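Local coordinates for protein aldehyde dehydrogenase 12 (Zea mays, PDB 6D97) that catalyses the NAD-dependent oxidation of L-glutamate gamma-semialdehyde to glutamate, the last step of proline catabolism in plants, at residues Thr411-Leu417 with Pro436-Glu442; Phe129-Ile134 with Ile229-Met234. All coordinates share one frame; numbering follows the deposited sequence.

Interaction 1 (Thr411-Leu417 with Pro436-Glu442)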
# COMPACT_ATOMS: atom_id res chain seq x y z
N THR A 411 -36.99 -23.19 -11.42
CA THR A 411 -37.07 -24.52 -10.83
C THR A 411 -36.14 -24.63 -9.63
O THR A 411 -34.98 -24.19 -9.67
CB THR A 411 -36.72 -25.59 -11.86
OG1 THR A 411 -37.63 -25.51 -12.96
CG2 THR A 411 -36.79 -26.98 -11.23
N ALA A 412 -36.66 -25.24 -8.56
CA ALA A 412 -35.88 -25.59 -7.38
C ALA A 412 -36.23 -27.01 -6.98
O ALA A 412 -37.41 -27.36 -6.88
CB ALA A 412 -36.16 -24.63 -6.22
N VAL A 413 -35.20 -27.83 -6.75
CA VAL A 413 -35.38 -29.23 -6.39
C VAL A 413 -34.74 -29.46 -5.04
O VAL A 413 -33.56 -29.16 -4.84
CB VAL A 413 -34.78 -30.17 -7.45
CG1 VAL A 413 -34.86 -31.61 -6.97
CG2 VAL A 413 -35.49 -30.01 -8.78
N PHE A 414 -35.51 -29.99 -4.10
CA PHE A 414 -34.96 -30.38 -2.81
C PHE A 414 -34.26 -31.73 -2.93
O PHE A 414 -34.78 -32.66 -3.56
CB PHE A 414 -36.05 -30.46 -1.75
CG PHE A 414 -35.57 -30.95 -0.41
CD1 PHE A 414 -34.92 -30.09 0.47
CD2 PHE A 414 -35.78 -32.27 -0.03
CE1 PHE A 414 -34.48 -30.54 1.70
CE2 PHE A 414 -35.34 -32.72 1.20
CZ PHE A 414 -34.69 -31.85 2.07
N VAL A 415 -33.07 -31.83 -2.34
CA VAL A 415 -32.36 -33.10 -2.21
C VAL A 415 -31.85 -33.19 -0.78
O VAL A 415 -31.16 -32.27 -0.31
CB VAL A 415 -31.21 -33.22 -3.23
CG1 VAL A 415 -30.54 -34.57 -3.08
CG2 VAL A 415 -31.72 -33.02 -4.65
N PRO A 416 -32.17 -34.25 -0.04
CA PRO A 416 -31.69 -34.36 1.35
C PRO A 416 -30.17 -34.29 1.42
O PRO A 416 -29.47 -34.84 0.57
CB PRO A 416 -32.22 -35.72 1.81
CG PRO A 416 -33.39 -35.99 0.91
CD PRO A 416 -33.02 -35.39 -0.41
N LEU A 417 -29.67 -33.59 2.44
CA LEU A 417 -28.24 -33.32 2.54
C LEU A 417 -27.43 -34.61 2.58
O LEU A 417 -26.37 -34.71 1.94
CB LEU A 417 -27.94 -32.47 3.78
CG LEU A 417 -26.47 -32.23 4.11
CD1 LEU A 417 -25.79 -31.50 2.98
CD2 LEU A 417 -26.34 -31.45 5.41
N PRO A 436 -32.34 -21.28 -15.12
CA PRO A 436 -33.08 -20.96 -13.88
C PRO A 436 -33.39 -22.23 -13.08
O PRO A 436 -34.49 -22.80 -13.11
CB PRO A 436 -34.35 -20.29 -14.41
CG PRO A 436 -34.48 -20.73 -15.90
CD PRO A 436 -33.24 -21.52 -16.26
N PHE A 437 -32.40 -22.68 -12.31
CA PHE A 437 -32.47 -23.98 -11.66
C PHE A 437 -31.54 -23.98 -10.46
O PHE A 437 -30.37 -23.59 -10.57
CB PHE A 437 -32.09 -25.12 -12.62
CG PHE A 437 -32.27 -26.50 -12.04
CD1 PHE A 437 -31.29 -27.07 -11.24
CD2 PHE A 437 -33.42 -27.23 -12.28
CE1 PHE A 437 -31.47 -28.33 -10.69
CE2 PHE A 437 -33.59 -28.50 -11.72
CZ PHE A 437 -32.62 -29.04 -10.93
N GLN A 438 -32.04 -24.44 -9.31
CA GLN A 438 -31.23 -24.53 -8.12
C GLN A 438 -31.62 -25.78 -7.34
O GLN A 438 -32.73 -26.30 -7.46
CB GLN A 438 -31.40 -23.30 -7.21
CG GLN A 438 -32.83 -23.04 -6.76
CD GLN A 438 -32.91 -21.97 -5.70
OE1 GLN A 438 -32.04 -21.87 -4.84
NE2 GLN A 438 -33.96 -21.20 -5.74
N VAL A 439 -30.70 -26.24 -6.49
CA VAL A 439 -30.96 -27.31 -5.55
C VAL A 439 -31.08 -26.70 -4.16
O VAL A 439 -30.30 -25.82 -3.78
CB VAL A 439 -29.86 -28.39 -5.59
CG1 VAL A 439 -30.09 -29.46 -4.54
CG2 VAL A 439 -29.78 -29.00 -6.99
N VAL A 440 -32.08 -27.14 -3.40
CA VAL A 440 -32.28 -26.73 -2.02
C VAL A 440 -32.09 -27.95 -1.13
O VAL A 440 -32.49 -29.07 -1.48
CB VAL A 440 -33.67 -26.11 -1.81
CG1 VAL A 440 -33.90 -25.76 -0.36
CG2 VAL A 440 -33.83 -24.88 -2.69
N THR A 441 -31.44 -27.75 0.02
CA THR A 441 -31.28 -28.80 1.00
C THR A 441 -31.36 -28.20 2.39
O THR A 441 -31.38 -26.98 2.58
CB THR A 441 -29.95 -29.55 0.80
OG1 THR A 441 -30.01 -30.80 1.50
CG2 THR A 441 -28.79 -28.74 1.32
N GLU A 442 -31.41 -29.08 3.38
CA GLU A 442 -31.57 -28.69 4.77
C GLU A 442 -30.50 -29.35 5.62
O GLU A 442 -30.12 -30.50 5.39
CB GLU A 442 -32.96 -29.08 5.30
CG GLU A 442 -33.23 -28.59 6.71
CD GLU A 442 -34.45 -29.23 7.33
OE1 GLU A 442 -35.56 -28.67 7.18
OE2 GLU A 442 -34.31 -30.30 7.97
O HOH W 1 -31.46 -32.34 3.93
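Two parallel neighbours in the seven-stranded mixed sheet of the catalytic domain, strands 411-414 and 437-443, pair here from Thr411 beside Phe437 to Phe414 beside Val440. Five backbone hydrogen bonds lace them in the staggered parallel pattern. Val413 N donates to Gln438 O (3.0 Å), and Val440 N donates to Val413 O (2.9 Å). On one face the Phe437 ring, with CG anti to the backbone N (chi1 -175°), leans across the seam, where CD2 meets Thr411 CG2 at 3.5 Å and CZ meets Val413 CG2 at 3.7 Å. Branched residues suit these extended positions, and the ring packs against them while also meeting the ring of His377 on helix 371-382. The other face joins Ala412 CB to Gln438 CG at 3.7 Å; a small methyl leaves room for the long chain, whose amide bonds to Gln331 and Tyr321. Phe414 reaches along the seam, bringing CE1 to 3.7 Å from Thr441 CA. Where strand 411-414 gives out, Thr441 OG1 donates to Val415 O in the carbonyl plane (2.6 Å), OG1 lying anti to the backbone N (chi1 -163°). Pro416 then takes the N-cap position of the helix that follows, and a water accepts from Leu417 N while donating to Glu442 O at 2.7 Å. A hydroxyl and a water thus carry on the pairing after the backbone ladder stops, giving Val415 O, Leu417 N and Glu442 O partners as the chain turns from strand into helix.

Interaction 2 (Phe129-Ile134 with Ile229-Met234)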
# COMPACT_ATOMS: atom_id res chain seq x y z
N PHE A 129 -29.94 2.83 -25.01
CA PHE A 129 -29.49 2.15 -26.22
C PHE A 129 -28.77 0.85 -25.89
O PHE A 129 -29.11 -0.22 -26.43
CB PHE A 129 -28.58 3.08 -27.02
CG PHE A 129 -27.85 2.41 -28.14
CD1 PHE A 129 -28.44 2.27 -29.39
CD2 PHE A 129 -26.56 1.92 -27.95
CE1 PHE A 129 -27.77 1.65 -30.43
CE2 PHE A 129 -25.88 1.30 -28.99
CZ PHE A 129 -26.49 1.17 -30.23
N PHE A 130 -27.79 0.91 -24.99
CA PHE A 130 -27.01 -0.28 -24.67
C PHE A 130 -27.84 -1.30 -23.88
O PHE A 130 -27.70 -2.50 -24.09
CB PHE A 130 -25.75 0.10 -23.90
CG PHE A 130 -24.60 0.46 -24.80
CD1 PHE A 130 -23.94 -0.53 -25.52
CD2 PHE A 130 -24.17 1.77 -24.92
CE1 PHE A 130 -22.88 -0.21 -26.35
CE2 PHE A 130 -23.11 2.09 -25.74
CZ PHE A 130 -22.47 1.10 -26.46
N ALA A 131 -28.70 -0.82 -22.98
CA ALA A 131 -29.57 -1.74 -22.24
C ALA A 131 -30.49 -2.50 -23.18
O ALA A 131 -30.66 -3.72 -23.04
CB ALA A 131 -30.38 -0.97 -21.20
N LYS A 132 -31.08 -1.80 -24.15
CA LYS A 132 -31.97 -2.47 -25.10
C LYS A 132 -31.20 -3.41 -26.01
O LYS A 132 -31.68 -4.52 -26.29
CB LYS A 132 -32.72 -1.43 -25.93
CG LYS A 132 -34.18 -1.28 -25.56
CD LYS A 132 -34.44 0.09 -24.97
CE LYS A 132 -35.93 0.33 -24.79
NZ LYS A 132 -36.28 1.77 -24.89
N LEU A 133 -30.03 -3.00 -26.49
CA LEU A 133 -29.24 -3.86 -27.35
C LEU A 133 -28.82 -5.13 -26.62
O LEU A 133 -28.83 -6.22 -27.20
CB LEU A 133 -28.01 -3.11 -27.87
CG LEU A 133 -27.27 -3.78 -29.03
CD1 LEU A 133 -28.21 -4.10 -30.16
CD2 LEU A 133 -26.17 -2.86 -29.52
N ILE A 134 -28.42 -5.00 -25.35
CA ILE A 134 -28.08 -6.17 -24.54
C ILE A 134 -29.27 -7.12 -24.47
O ILE A 134 -29.13 -8.34 -24.62
CB ILE A 134 -27.63 -5.73 -23.13
CG1 ILE A 134 -26.24 -5.10 -23.19
CG2 ILE A 134 -27.66 -6.90 -22.16
CD1 ILE A 134 -25.84 -4.43 -21.89
N ILE A 229 -22.43 -7.91 -30.96
CA ILE A 229 -22.90 -6.64 -31.50
C ILE A 229 -22.76 -5.54 -30.46
O ILE A 229 -22.52 -4.38 -30.80
CB ILE A 229 -24.35 -6.77 -32.00
CG1 ILE A 229 -24.74 -5.57 -32.86
CG2 ILE A 229 -25.33 -6.91 -30.83
CD1 ILE A 229 -25.98 -5.79 -33.71
N VAL A 230 -22.87 -5.89 -29.18
CA VAL A 230 -22.84 -4.89 -28.12
C VAL A 230 -21.46 -4.25 -28.03
O VAL A 230 -21.31 -3.02 -28.10
CB VAL A 230 -23.25 -5.51 -26.77
CG1 VAL A 230 -23.10 -4.49 -25.65
CG2 VAL A 230 -24.68 -6.02 -26.85
N MET A 231 -20.42 -5.08 -27.88
CA MET A 231 -19.07 -4.54 -27.81
C MET A 231 -18.67 -3.87 -29.11
O MET A 231 -17.84 -2.95 -29.10
CB MET A 231 -18.07 -5.64 -27.47
CG MET A 231 -17.82 -5.79 -25.99
SD MET A 231 -17.51 -4.23 -25.13
CE MET A 231 -15.88 -3.82 -25.75
N GLU A 232 -19.23 -4.31 -30.24
CA GLU A 232 -18.95 -3.63 -31.50
C GLU A 232 -19.42 -2.18 -31.45
O GLU A 232 -18.69 -1.26 -31.83
CB GLU A 232 -19.62 -4.38 -32.66
CG GLU A 232 -18.95 -4.14 -34.00
CD GLU A 232 -19.90 -3.58 -35.04
OE1 GLU A 232 -19.97 -4.16 -36.14
OE2 GLU A 232 -20.57 -2.57 -34.75
N GLN A 233 -20.64 -1.97 -30.95
CA GLN A 233 -21.14 -0.61 -30.75
C GLN A 233 -20.31 0.13 -29.70
O GLN A 233 -20.04 1.33 -29.84
CB GLN A 233 -22.61 -0.64 -30.35
CG GLN A 233 -23.50 -1.34 -31.36
CD GLN A 233 -23.45 -0.67 -32.72
OE1 GLN A 233 -23.79 0.51 -32.86
NE2 GLN A 233 -23.02 -1.41 -33.73
N MET A 234 -19.91 -0.57 -28.63
CA MET A 234 -19.10 0.07 -27.60
C MET A 234 -17.75 0.52 -28.15
O MET A 234 -17.24 1.58 -27.78
CB MET A 234 -18.93 -0.87 -26.41
CG MET A 234 -18.21 -0.24 -25.24
SD MET A 234 -19.15 1.13 -24.53
CE MET A 234 -17.82 2.06 -23.78
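The segments 129-134 and 229-234, of helices 124-137 and 229-240, run nearly antiparallel, their axes at 158° and 10.1 Å apart at closest approach, with no hydrogen bond between them. Phe130 reaches across with its ring edge: CE1 lies 3.7 Å from Val230 O and CZ 3.7 Å from Met234 CA, so the rim of the ring abuts the backbone of the partner helix. Met234, bent at chi2 (64°), brings SD to 4.5 Å from the centroid of that ring in an oblique Met-aromatic contact. Leu133 points toward the other helix, and its two methyls part: CD1 touches Ile229 CG2, while CD2 presses on Gln233 CG at 3.6 Å. Val230, small and branched, lies against Phe130, Leu133 and Ile134, its CG1 4.0 Å from Ile134 CG1. Gln233 offers its aliphatic carbons to Leu133 and Phe129; the Phe129 ring meets OE1 at its edge, CZ to OE1 3.8 Å, and that oxygen accepts a hydrogen bond from Thr31 N. Apart from this amide, the side chains that meet are apolar, touching through carbon and sulfur. Around the pair, helix 142-157 backs Phe130 and Ile134, strand 43-49 lies against Ile229, and helix 203-214 packs on Met234.

Following the chain from the N terminus, the first of these segments reached lies on helix 124-137, and interaction 2 brings it against helix 229-240, closing a loop of 94 residues that contains the first strands of the parallel NAD-binding sheet. The chain then completes that sheet and enters the seven-stranded mixed sheet before interaction 1 closes a much shorter loop of 18 residues, partly helical, between adjacent parallel strands. The two loops follow one another in series, neither nesting nor crossing. The centres of interactions 1 and 2 lie about 35 Å apart, and the nearest atoms of interactions 1 and 2 about 16 Å apart, without touching. Interaction 2 ties an early helix to one flanking the nucleotide-binding region, whereas interaction 1 joins strands within the mixed sheet.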